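Local coordinates for protein Ribose/Galactose Isomerase (Vibrio parahaemolyticus, PDB 3ONO) that probably acts as a sugar-phosphate isomerase of the LacAB/RpiB family, interconverting aldose and ketose forms, at residues A[16-21]-A[36-41]; A[22-27]-A[124-129]; A[30-35]-A[136-141]; A[59-64]-A[190-195]; A[194-199]-A[203-208]. All blocks are in the same frame, centred on the assembly; numbering follows the deposited sequence. Where two conformers were deposited one is given.

Interaction 1 of 5, residues A[16-21]-A[36-41]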
# COMPACT_ATOMS: atom_id res chain seq x y z
N ALA A 16 22.31 1.70 8.46
CA ALA A 16 22.99 1.30 7.21
C ALA A 16 22.38 2.02 6.03
O ALA A 16 23.04 2.21 5.01
CB ALA A 16 22.89 -0.20 7.00
N LYS A 17 21.11 2.41 6.16
CA LYS A 17 20.39 3.05 5.07
C LYS A 17 20.50 4.56 5.05
O LYS A 17 19.95 5.21 4.15
CB LYS A 17 18.91 2.64 5.09
CG LYS A 17 18.70 1.22 4.59
CD LYS A 17 17.28 0.70 4.78
CE LYS A 17 17.15 -0.66 4.11
NZ LYS A 17 15.86 -1.33 4.42
N ASN A 18 21.20 5.13 6.04
CA ASN A 18 21.29 6.58 6.09
C ASN A 18 21.94 7.20 4.85
O ASN A 18 21.47 8.23 4.37
CB ASN A 18 21.99 7.08 7.36
CG ASN A 18 22.18 8.57 7.36
OD1 ASN A 18 23.28 9.08 7.10
ND2 ASN A 18 21.10 9.30 7.63
N ALA A 19 23.01 6.59 4.34
CA ALA A 19 23.66 7.14 3.15
C ALA A 19 22.67 7.27 1.98
O ALA A 19 22.63 8.30 1.29
CB ALA A 19 24.88 6.31 2.74
N MSE A 20 21.89 6.22 1.75
CA MSE A 20 20.86 6.25 0.71
C MSE A 20 19.86 7.36 0.99
O MSE A 20 19.55 8.16 0.11
CB MSE A 20 20.15 4.89 0.60
CG MSE A 20 19.08 4.83 -0.47
SE MSE A 20 17.33 5.27 0.31
CE MSE A 20 17.31 3.91 1.71
N VAL A 21 19.33 7.43 2.21
CA VAL A 21 18.27 8.40 2.45
C VAL A 21 18.80 9.83 2.37
O VAL A 21 18.17 10.69 1.75
CB VAL A 21 17.59 8.18 3.83
CG1 VAL A 21 16.56 9.27 4.07
CG2 VAL A 21 16.94 6.81 3.88
N VAL A 36 19.80 21.20 4.09
CA VAL A 36 19.63 19.88 4.69
C VAL A 36 20.75 19.54 5.67
O VAL A 36 21.93 19.73 5.36
CB VAL A 36 19.57 18.82 3.58
CG1 VAL A 36 19.51 17.41 4.16
CG2 VAL A 36 18.40 19.10 2.63
N PHE A 37 20.37 19.04 6.84
CA PHE A 37 21.32 18.65 7.90
C PHE A 37 21.10 17.19 8.24
O PHE A 37 19.96 16.77 8.42
CB PHE A 37 21.09 19.48 9.16
CG PHE A 37 21.21 20.95 8.94
CD1 PHE A 37 22.38 21.62 9.25
CD2 PHE A 37 20.15 21.67 8.41
CE1 PHE A 37 22.49 22.99 9.03
CE2 PHE A 37 20.25 23.02 8.20
CZ PHE A 37 21.43 23.69 8.50
N ASN A 38 22.17 16.41 8.34
CA ASN A 38 22.04 14.99 8.61
C ASN A 38 22.59 14.81 10.01
O ASN A 38 23.80 14.73 10.19
CB ASN A 38 22.85 14.19 7.57
CG ASN A 38 22.63 12.69 7.66
OD1 ASN A 38 23.46 11.90 7.17
ND2 ASN A 38 21.50 12.27 8.23
N VAL A 39 21.69 14.81 11.00
CA VAL A 39 22.11 14.98 12.40
C VAL A 39 22.01 13.72 13.24
O VAL A 39 22.49 13.70 14.37
CB VAL A 39 21.31 16.09 13.12
CG1 VAL A 39 21.39 17.38 12.33
CG2 VAL A 39 19.86 15.65 13.29
N GLY A 40 21.33 12.70 12.71
CA GLY A 40 21.26 11.42 13.39
C GLY A 40 22.42 10.53 12.96
O GLY A 40 23.48 11.04 12.56
N MSE A 41 22.26 9.22 13.07
CA MSE A 41 23.32 8.30 12.68
C MSE A 41 23.62 8.32 11.19
O MSE A 41 22.72 8.41 10.36
CB MSE A 41 23.00 6.88 13.13
CG MSE A 41 23.01 6.75 14.64
SE MSE A 41 22.66 4.94 15.21
CE MSE A 41 24.42 4.16 14.86
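Asn18, in the first turn of helix 18-31, and Asn38, at the end of strand 35-38, push their terminal amides against each other from opposite directions. The two planes are only 15° apart, so the groups meet almost coplanar rather than stacked, and CG of Asn18 lies 4.2 Å from CG of Asn38. In both residues CG lies anti to N (chi1 176° in Asn18, -172° in Asn38), which carries both amides into the gap between helix and strand. The tight packing extends to the loop that follows the strand. The carbonyl oxygen of Met41 approaches CG of Asn18 to 3.1 Å and its CB to 3.4 Å, while the alpha carbons of Asn18 and Met41 are 7.1 Å apart. Helix and strand here belong to one beta-alpha-beta unit, strand 5-8, helix 18-31 and strand 35-38, at the edge of the parallel sheet in an alpha-beta-alpha sandwich; Leu8 of the first strand touches both asparagines, and Ala22, one turn along the helix, also packs on Asn38. Away from the two amides and the Met41 carbonyl the fit slackens. The selenomethionine at Met41 supplies only its backbone, for its side chain runs off: its nearest side-chain atom, CB of Met41, is 5.9 Å from CB of Asn18. Val36, at the start of the strand, packs instead on Leu25, Asn26 and Ala29, farther along the helix. On the solvent side Ala19 is exposed, its CB directed away from the strand.

Interaction 2 of 5, residues A[22-27]-A[124-129]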
# COMPACT_ATOMS: atom_id res chain seq x y z
N ALA A 22 19.96 10.07 2.96
CA ALA A 22 20.59 11.38 2.89
C ALA A 22 20.86 11.76 1.44
O ALA A 22 20.67 12.91 1.03
CB ALA A 22 21.88 11.39 3.69
N GLY A 23 21.30 10.78 0.66
CA GLY A 23 21.50 10.99 -0.77
C GLY A 23 20.26 11.51 -1.46
O GLY A 23 20.30 12.53 -2.17
N GLU A 24 19.13 10.84 -1.23
CA GLU A 24 17.88 11.26 -1.85
C GLU A 24 17.43 12.61 -1.30
O GLU A 24 16.95 13.46 -2.05
CB GLU A 24 16.78 10.21 -1.66
CG GLU A 24 17.11 8.83 -2.27
CD GLU A 24 17.11 8.82 -3.79
OE1 GLU A 24 16.75 9.86 -4.39
OE2 GLU A 24 17.47 7.77 -4.37
N LEU A 25 17.59 12.83 0.01
CA LEU A 25 17.11 14.07 0.61
C LEU A 25 17.91 15.26 0.08
O LEU A 25 17.35 16.30 -0.28
CB LEU A 25 17.16 14.03 2.15
CG LEU A 25 16.52 15.22 2.87
CD1 LEU A 25 15.03 15.34 2.49
CD2 LEU A 25 16.66 15.05 4.38
N ASN A 26 19.23 15.11 0.05
CA ASN A 26 20.10 16.15 -0.44
C ASN A 26 19.80 16.45 -1.90
O ASN A 26 19.70 17.61 -2.30
CB ASN A 26 21.55 15.73 -0.26
CG ASN A 26 22.07 16.07 1.11
OD1 ASN A 26 21.93 17.21 1.56
ND2 ASN A 26 22.64 15.08 1.80
N SER A 27 19.63 15.39 -2.70
CA SER A 27 19.30 15.54 -4.11
C SER A 27 17.98 16.30 -4.29
O SER A 27 17.92 17.32 -4.98
CB SER A 27 19.23 14.17 -4.78
OG SER A 27 18.80 14.29 -6.13
N ALA A 124 13.97 -1.56 -4.87
CA ALA A 124 13.37 -0.32 -5.42
C ALA A 124 12.72 0.70 -4.44
O ALA A 124 12.12 1.67 -4.88
CB ALA A 124 12.44 -0.66 -6.60
N GLY A 125 12.89 0.49 -3.14
CA GLY A 125 12.43 1.29 -2.01
C GLY A 125 12.95 2.72 -2.04
O GLY A 125 12.28 3.65 -1.58
N GLU A 126 14.15 2.92 -2.59
CA GLU A 126 14.74 4.24 -2.63
C GLU A 126 13.94 5.21 -3.52
O GLU A 126 13.99 6.42 -3.30
CB GLU A 126 16.21 4.18 -3.09
CG GLU A 126 16.42 3.85 -4.57
CD GLU A 126 16.27 2.38 -4.87
OE1 GLU A 126 16.43 1.98 -6.04
OE2 GLU A 126 16.01 1.60 -3.94
N LEU A 127 13.26 4.67 -4.53
CA LEU A 127 12.40 5.47 -5.41
C LEU A 127 11.26 6.11 -4.60
O LEU A 127 10.99 7.30 -4.72
CB LEU A 127 11.81 4.60 -6.51
CG LEU A 127 12.90 4.11 -7.46
CD1 LEU A 127 12.26 3.33 -8.58
CD2 LEU A 127 13.68 5.30 -7.98
N ASN A 128 10.60 5.29 -3.79
CA ASN A 128 9.52 5.78 -2.95
C ASN A 128 10.03 6.87 -1.98
O ASN A 128 9.36 7.89 -1.77
CB ASN A 128 8.88 4.61 -2.20
CG ASN A 128 7.65 5.02 -1.42
OD1 ASN A 128 6.68 5.52 -2.00
ND2 ASN A 128 7.68 4.80 -0.11
N VAL A 129 11.22 6.68 -1.41
CA VAL A 129 11.80 7.72 -0.54
C VAL A 129 11.96 9.02 -1.33
O VAL A 129 11.58 10.10 -0.88
CB VAL A 129 13.17 7.29 -0.01
CG1 VAL A 129 13.87 8.45 0.73
CG2 VAL A 129 13.03 6.06 0.89
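Glu24 reaches across from helix 18-31 and turns its side chain at a slant to that of Glu126, with the two carboxylate planes 28° apart. Its CB faces helix 125-136 directly and meets CG1 of Val129 at 4.2 Å, at the level where the backbones come closest, the alpha carbons of Glu24 and Val129 being 7.2 Å apart. Beyond CB the chain bends at chi2 (-70°), which lays the carboxylate alongside the backbone of the facing helix: OE2 of Glu24 is 3.9 Å from O of Glu126 and 4.0 Å from CB of the same residue. Glu126 has CG wedged between its own N and carbonyl carbon (chi1 72°), and its acid end leads away from Glu24. Consequently OE2 of Glu24 and OE1 of Glu126, probably of like charge, remain 6.1 Å apart, and each acid finds a different partner. OE1 of Glu24 forms a salt bridge with NE of Arg130, the residue after Val129, whereas OE1 of Glu126 is hydrogen-bonded to Tyr145 OH of the second subunit. The Arg130 charge probably offsets that of the buried Glu24. Neighbouring Ala22 and Leu25 rest on Leu8 of strand 5-8, and Val129 touches Phe121. Two helices placed side by side over a parallel sheet, one of them meeting the second subunit at its N-terminal end, form part of a helical layer of the alpha-beta-alpha sandwich.

Interaction 3 of 5, residues A[30-35]-A[136-141]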
# COMPACT_ATOMS: atom_id res chain seq x y z
N GLY A 30 17.63 19.55 -1.51
CA GLY A 30 18.69 20.49 -1.85
C GLY A 30 18.41 21.15 -3.19
O GLY A 30 18.56 22.36 -3.35
N GLY A 31 17.98 20.35 -4.16
CA GLY A 31 17.68 20.87 -5.48
C GLY A 31 16.55 21.88 -5.45
O GLY A 31 16.47 22.76 -6.29
N LEU A 32 15.67 21.74 -4.46
CA LEU A 32 14.55 22.66 -4.32
C LEU A 32 14.89 23.89 -3.47
O LEU A 32 14.01 24.69 -3.16
CB LEU A 32 13.35 21.92 -3.71
CG LEU A 32 12.66 20.91 -4.61
CD1 LEU A 32 11.83 19.94 -3.79
CD2 LEU A 32 11.80 21.65 -5.63
N GLY A 33 16.16 24.02 -3.08
CA GLY A 33 16.61 25.21 -2.37
C GLY A 33 16.59 25.14 -0.86
O GLY A 33 16.83 26.14 -0.18
N HIS A 34 16.31 23.96 -0.32
CA HIS A 34 16.28 23.79 1.13
C HIS A 34 17.68 23.51 1.67
O HIS A 34 18.57 23.07 0.92
CB HIS A 34 15.33 22.65 1.52
CG HIS A 34 13.93 22.83 1.01
ND1 HIS A 34 13.09 23.82 1.46
CD2 HIS A 34 13.22 22.13 0.09
CE1 HIS A 34 11.92 23.73 0.85
NE2 HIS A 34 11.97 22.71 0.01
N ASP A 35 17.86 23.72 2.97
CA ASP A 35 19.14 23.51 3.64
C ASP A 35 19.06 22.23 4.48
O ASP A 35 18.33 22.19 5.47
CB ASP A 35 19.44 24.72 4.53
CG ASP A 35 20.89 24.79 4.99
OD1 ASP A 35 21.71 23.99 4.50
OD2 ASP A 35 21.20 25.67 5.83
N ALA A 136 6.84 16.15 -0.26
CA ALA A 136 6.93 16.83 1.05
C ALA A 136 7.46 18.26 0.95
O ALA A 136 7.07 19.13 1.73
CB ALA A 136 7.81 16.05 2.03
N PHE A 137 8.34 18.50 -0.02
CA PHE A 137 9.14 19.72 0.01
C PHE A 137 8.95 20.62 -1.21
O PHE A 137 9.68 21.60 -1.40
CB PHE A 137 10.61 19.34 0.23
CG PHE A 137 10.85 18.57 1.50
CD1 PHE A 137 10.38 19.05 2.71
CD2 PHE A 137 11.49 17.34 1.48
CE1 PHE A 137 10.57 18.35 3.89
CE2 PHE A 137 11.67 16.62 2.64
CZ PHE A 137 11.22 17.13 3.86
N THR A 138 7.95 20.29 -2.02
CA THR A 138 7.55 21.12 -3.15
C THR A 138 6.23 21.81 -2.79
O THR A 138 5.34 21.21 -2.20
CB THR A 138 7.31 20.27 -4.42
OG1 THR A 138 8.48 19.50 -4.72
CG2 THR A 138 6.98 21.16 -5.61
N GLY A 139 6.11 23.09 -3.13
CA GLY A 139 4.83 23.76 -3.01
C GLY A 139 4.54 24.35 -1.65
O GLY A 139 5.42 24.44 -0.79
N LYS A 140 3.29 24.75 -1.44
CA LYS A 140 2.90 25.39 -0.20
C LYS A 140 2.30 24.41 0.80
O LYS A 140 1.92 23.29 0.44
CB LYS A 140 1.93 26.55 -0.44
CG LYS A 140 2.53 27.70 -1.23
CD LYS A 140 1.58 28.88 -1.30
CE LYS A 140 1.87 29.73 -2.52
NZ LYS A 140 1.68 28.96 -3.78
N ARG A 141 2.19 24.85 2.04
CA ARG A 141 1.74 23.98 3.12
C ARG A 141 0.57 24.60 3.88
O ARG A 141 0.42 25.83 3.91
CB ARG A 141 2.92 23.66 4.05
CG ARG A 141 4.12 23.05 3.30
CD ARG A 141 5.36 22.82 4.19
NE ARG A 141 6.05 24.06 4.51
CZ ARG A 141 6.96 24.65 3.74
NH1 ARG A 141 7.30 24.12 2.57
NH2 ARG A 141 7.54 25.79 4.12
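His34 sets its imidazole against the base of Phe137, with NE2 of His34 3.6 Å from CB of Phe137. The same nitrogen donates a hydrogen bond to the backbone O of Phe137, 2.9 Å long and nearly straight (167° at the hydrogen). The oxygen lies at the ring edge, close to the imidazole plane, and receives the N-H on a lone pair in its own carbonyl plane. ND1 of His34 is bonded to Met4 N, so both ring nitrogens are engaged and the rotation of the imidazole is fixed; a donor NE2 with an accepting ND1 is consistent with the tautomer protonated on NE2. The two rings also form a T-shaped pair, the edge of Phe137 toward the face of His34, with centroids 5.8 Å apart and planes at 62°. Nearer the surface, Leu32 CD1 packs 3.6 Å from Phe137 O and 3.5 Å from Thr138 OG1, and it approaches Phe137 CB at 4.2 Å. Thr138 crosses Leu32 at about a right angle, and its hydroxyl bonds back to Glu134 O in the preceding helix. The backbone between Leu32 and His34 is turned by a Schellman motif: Gly33, at positive phi (93°), is the C-prime residue, with Gly33 N bonded to Gly30 O and His34 N to Ala29 O. The contact thus ties the C-terminal end of helix 18-31 to the loop after helix 125-136, while Phe137 extends inward to Leu25 and Ala29 of the first helix, Ile6 of strand 5-8 and Phe69 of strand 69-74.

Interaction 4 of 5, residues A[59-64]-A[190-195]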
# COMPACT_ATOMS: atom_id res chain seq x y z
N SER A 59 12.72 17.49 19.30
CA SER A 59 12.23 18.57 20.18
C SER A 59 13.27 19.68 20.29
O SER A 59 12.95 20.86 20.14
CB SER A 59 11.87 18.07 21.59
OG SER A 59 11.47 19.19 22.39
N ILE A 60 14.52 19.31 20.54
CA ILE A 60 15.52 20.36 20.78
C ILE A 60 15.71 21.20 19.53
O ILE A 60 15.73 22.44 19.59
CB ILE A 60 16.84 19.76 21.27
CG1 ILE A 60 16.64 19.20 22.68
CG2 ILE A 60 17.95 20.84 21.27
CD1 ILE A 60 17.78 18.31 23.18
N LEU A 61 15.79 20.54 18.37
CA LEU A 61 16.02 21.28 17.14
C LEU A 61 14.81 22.10 16.71
O LEU A 61 14.96 23.20 16.20
CB LEU A 61 16.51 20.36 16.03
CG LEU A 61 17.86 19.66 16.20
CD1 LEU A 61 18.14 18.68 15.06
CD2 LEU A 61 19.00 20.68 16.31
N LEU A 62 13.59 21.56 16.88
CA LEU A 62 12.40 22.29 16.45
C LEU A 62 12.04 23.39 17.44
O LEU A 62 11.75 24.51 17.06
CB LEU A 62 11.21 21.34 16.23
CG LEU A 62 11.34 20.47 14.98
CD1 LEU A 62 10.40 19.28 15.06
CD2 LEU A 62 11.09 21.27 13.69
N ASN A 63 12.08 23.07 18.73
CA ASN A 63 11.70 24.07 19.72
C ASN A 63 12.71 25.22 19.83
O ASN A 63 12.34 26.32 20.24
CB ASN A 63 11.48 23.42 21.09
CG ASN A 63 10.14 22.74 21.16
OD1 ASN A 63 9.13 23.37 20.85
ND2 ASN A 63 10.11 21.45 21.52
N SER A 64 13.95 24.98 19.43
CA SER A 64 14.97 26.03 19.52
C SER A 64 14.97 26.81 18.21
O SER A 64 15.73 27.77 18.04
CB SER A 64 16.35 25.42 19.72
OG SER A 64 16.78 24.77 18.54
N THR A 190 28.84 15.15 16.94
CA THR A 190 29.35 16.36 16.31
C THR A 190 28.38 16.93 15.28
O THR A 190 28.21 18.15 15.21
CB THR A 190 30.74 16.14 15.65
OG1 THR A 190 30.65 15.07 14.69
CG2 THR A 190 31.77 15.78 16.68
N GLN A 191 27.73 16.06 14.50
CA GLN A 191 26.79 16.57 13.48
C GLN A 191 25.55 17.20 14.14
O GLN A 191 25.02 18.18 13.63
CB GLN A 191 26.43 15.51 12.42
CG GLN A 191 25.68 14.30 12.93
CD GLN A 191 26.60 13.17 13.35
OE1 GLN A 191 27.75 13.40 13.72
NE2 GLN A 191 26.09 11.94 13.28
N PHE A 192 25.11 16.68 15.28
CA PHE A 192 23.98 17.31 15.96
C PHE A 192 24.38 18.68 16.50
O PHE A 192 23.69 19.68 16.29
CB PHE A 192 23.46 16.46 17.12
CG PHE A 192 22.34 17.12 17.88
CD1 PHE A 192 21.02 16.96 17.47
CD2 PHE A 192 22.60 17.92 18.98
CE1 PHE A 192 19.99 17.57 18.15
CE2 PHE A 192 21.57 18.54 19.67
CZ PHE A 192 20.25 18.37 19.25
N GLN A 193 25.50 18.72 17.21
CA GLN A 193 25.94 19.95 17.84
C GLN A 193 26.21 21.05 16.81
O GLN A 193 25.87 22.21 17.03
CB GLN A 193 27.18 19.70 18.70
CG GLN A 193 26.86 18.86 19.94
CD GLN A 193 28.09 18.47 20.71
OE1 GLN A 193 29.11 19.15 20.65
NE2 GLN A 193 28.01 17.36 21.44
N GLU A 194 26.78 20.67 15.67
CA GLU A 194 27.11 21.64 14.65
C GLU A 194 25.85 22.33 14.12
O GLU A 194 25.84 23.54 13.92
CB GLU A 194 27.88 20.98 13.50
CG GLU A 194 28.42 21.97 12.48
CD GLU A 194 29.12 21.30 11.31
OE1 GLU A 194 29.37 20.07 11.39
OE2 GLU A 194 29.41 21.99 10.31
N CYS A 195 24.80 21.55 13.90
CA CYS A 195 23.53 22.10 13.45
C CYS A 195 22.92 22.95 14.57
O CYS A 195 22.60 24.12 14.36
CB CYS A 195 22.57 20.97 13.05
SG CYS A 195 20.86 21.49 12.73
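Leu61 and Phe192 make the largest apolar patch between helices 51-63 and 190-199. The two side chains slide past each other in opposite directions, and the isobutyl fork of the leucine gathers about one ring carbon: CE1 of Phe192 is 3.6 Å from CG of Leu61, 3.7 Å from its CD2 and 3.8 Å from its CD1. The ring gets there because CG of Phe192 stands anti to its backbone N (chi1 177°), bringing its far end toward helix 51-63 although its CB points along the gap. A second apolar contact lies at the ring edge: Ile60 CG2 sits in the plane of the Phe192 ring, 3.9 Å from CZ, the two side chains being about perpendicular. A sulfur contact completes the set, with SG of Cys195 4.1 Å from CD2 of Leu61, one turn along from Phe192.

No hydrogen bond joins the two segments; the polar groups bond locally or to loops nearby. Ile60 O accepts from both N and OG of Ser64, the hydroxyl bond being 2.8 Å, and Ser64 OG also bonds to Ala66 N. Asn63 ND2 donates to Ser59 OG at 2.8 Å and to Pro88 O.

The short segments run nearly parallel, 15° between directions, with axes 11.5 Å apart at closest approach, a wide spacing filled by leucine, isoleucine and phenylalanine. Because all four touching residues are buried and no hydrogen bond crosses, the contact between these two segments of helices 51-63 and 190-199 rests on hydrophobic burial and shape.

Interaction 5 of 5, residues A[194-199]-A[203-208]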
# COMPACT_ATOMS: atom_id res chain seq x y z
N GLU A 194 26.78 20.67 15.67
CA GLU A 194 27.11 21.64 14.65
C GLU A 194 25.85 22.33 14.12
O GLU A 194 25.84 23.54 13.92
CB GLU A 194 27.88 20.98 13.50
CG GLU A 194 28.42 21.97 12.48
CD GLU A 194 29.12 21.30 11.31
OE1 GLU A 194 29.37 20.07 11.39
OE2 GLU A 194 29.41 21.99 10.31
N CYS A 195 24.80 21.55 13.90
CA CYS A 195 23.53 22.10 13.45
C CYS A 195 22.92 22.95 14.57
O CYS A 195 22.60 24.12 14.36
CB CYS A 195 22.57 20.97 13.05
SG CYS A 195 20.86 21.49 12.73
N PHE A 196 22.80 22.37 15.76
CA PHE A 196 22.12 23.05 16.85
C PHE A 196 22.75 24.40 17.20
O PHE A 196 22.09 25.43 17.23
CB PHE A 196 22.11 22.17 18.10
CG PHE A 196 21.53 22.85 19.30
CD1 PHE A 196 20.17 23.11 19.37
CD2 PHE A 196 22.35 23.27 20.35
CE1 PHE A 196 19.63 23.76 20.49
CE2 PHE A 196 21.82 23.90 21.46
CZ PHE A 196 20.47 24.15 21.54
N PHE A 197 24.04 24.38 17.50
CA PHE A 197 24.69 25.59 17.97
C PHE A 197 24.76 26.70 16.92
O PHE A 197 24.76 27.89 17.26
CB PHE A 197 26.06 25.27 18.56
CG PHE A 197 25.99 24.59 19.90
CD1 PHE A 197 25.37 25.21 20.97
CD2 PHE A 197 26.52 23.33 20.09
CE1 PHE A 197 25.29 24.60 22.21
CE2 PHE A 197 26.44 22.70 21.31
CZ PHE A 197 25.83 23.34 22.38
N ALA A 198 24.80 26.31 15.66
CA ALA A 198 24.85 27.26 14.56
C ALA A 198 23.52 27.96 14.34
O ALA A 198 23.47 29.09 13.84
CB ALA A 198 25.29 26.56 13.28
N HIS A 199 22.42 27.29 14.69
CA HIS A 199 21.11 27.79 14.29
C HIS A 199 20.11 28.00 15.45
O HIS A 199 19.04 28.56 15.23
CB HIS A 199 20.51 26.87 13.22
CG HIS A 199 21.34 26.79 11.98
ND1 HIS A 199 21.40 27.82 11.06
CD2 HIS A 199 22.16 25.82 11.51
CE1 HIS A 199 22.20 27.47 10.07
NE2 HIS A 199 22.68 26.27 10.32
N PRO A 203 18.07 31.03 23.62
CA PRO A 203 19.22 30.88 24.50
C PRO A 203 19.03 29.90 25.65
O PRO A 203 20.00 29.22 26.00
CB PRO A 203 19.43 32.30 25.05
CG PRO A 203 18.98 33.18 23.92
CD PRO A 203 17.79 32.45 23.31
N GLU A 204 17.84 29.83 26.24
CA GLU A 204 17.67 28.94 27.38
C GLU A 204 17.96 27.49 26.99
O GLU A 204 18.54 26.72 27.78
CB GLU A 204 16.27 29.06 28.01
CG GLU A 204 16.18 28.21 29.29
CD GLU A 204 14.80 28.17 29.95
OE1 GLU A 204 13.81 28.53 29.27
OE2 GLU A 204 14.72 27.76 31.14
N ILE A 205 17.56 27.12 25.78
CA ILE A 205 17.80 25.76 25.30
C ILE A 205 19.29 25.53 25.04
O ILE A 205 19.86 24.53 25.46
CB ILE A 205 16.97 25.44 24.05
CG1 ILE A 205 15.48 25.59 24.38
CG2 ILE A 205 17.29 24.03 23.55
CD1 ILE A 205 14.56 25.23 23.20
N ALA A 206 19.93 26.50 24.39
CA ALA A 206 21.37 26.41 24.15
C ALA A 206 22.12 26.24 25.48
O ALA A 206 23.00 25.39 25.61
CB ALA A 206 21.86 27.64 23.43
N GLU A 207 21.78 27.06 26.47
CA GLU A 207 22.48 26.98 27.75
C GLU A 207 22.26 25.62 28.41
O GLU A 207 23.19 25.05 28.99
CB GLU A 207 22.07 28.12 28.67
CG GLU A 207 22.70 29.46 28.30
CD GLU A 207 24.22 29.40 28.25
OE1 GLU A 207 24.84 29.02 29.27
OE2 GLU A 207 24.80 29.72 27.18
N TYR A 208 21.04 25.10 28.31
CA TYR A 208 20.76 23.79 28.87
C TYR A 208 21.57 22.71 28.16
O TYR A 208 22.19 21.87 28.81
CB TYR A 208 19.26 23.46 28.77
CG TYR A 208 18.97 22.00 29.03
CD1 TYR A 208 19.16 21.45 30.29
CD2 TYR A 208 18.48 21.17 28.01
CE1 TYR A 208 18.90 20.12 30.54
CE2 TYR A 208 18.21 19.84 28.26
CZ TYR A 208 18.42 19.31 29.51
OH TYR A 208 18.17 17.99 29.77
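Phe196 gives up the most surface here, and its ring runs edge-first into the start of helix 203-212. CG anti to the backbone N (chi1 175°) sends the ring straight out of helix 190-199, so that CZ of Phe196 rests 3.6 Å from CA of Ala206 and 3.7 Å from N of Ala206. The alpha carbon lies near the ring plane, at the edge; the methyl group is a little farther, CB of Ala206 being 4.2 Å from CZ of Phe196. Ala206, second in buried area, therefore offers mostly backbone, and its small side chain lets the phenyl edge come up against the helix. Ile205 is third: its CG2 meets Phe196 CZ at 3.8 Å and CE1 at 3.9 Å, with the two side chains slanting across one another. Phe197 adds a looser rim contact, its CE1 standing 4.2 Å from Ala206 O with that oxygen at the ring edge. One face of the Phe197 ring is covered by Phe196, whose CD2 lies 3.6 Å above its plane, over the centre.

The two helices form a helical hairpin with a three-residue connection. Their short segments run at 141° to each other, antiparallel but splayed, with axes 10.6 Å apart at closest approach. Phe196 also packs on Ile60 and Leu61 of helix 51-63, and Ile205 on Ile60, which places the hairpin against the sandwich. With no hydrogen bond or salt bridge across the segments, the contact consists of an aromatic edge fitted against an alanine and flanked by isoleucine, consistent with an arrangement governed by shape more than by polar direction.

How the interactions relate
Interactions 1, 2 and 3 all use helix 18-31, which they follow from its first turn to its C-terminal end: the centres of interactions 1 and 2 lie about 11 Å apart, those of 2 and 3 about 14 Å. Leu25 CD1 touches Phe137 CE2 at 3.6 Å, joining interaction 2 to interaction 3. Interactions 4 and 5 share Glu194 and Cys195, with centres about 7 Å apart, and Ile60 CG2 packs 3.5 Å from Phe196 CE1. The two groups meet at strand 35-38 and the loop after it: Gly40 O and Gln191 NE2, 2.9 Å apart, probably form a hydrogen bond between interactions 1 and 4, and Phe37 packs on His199 of interaction 5.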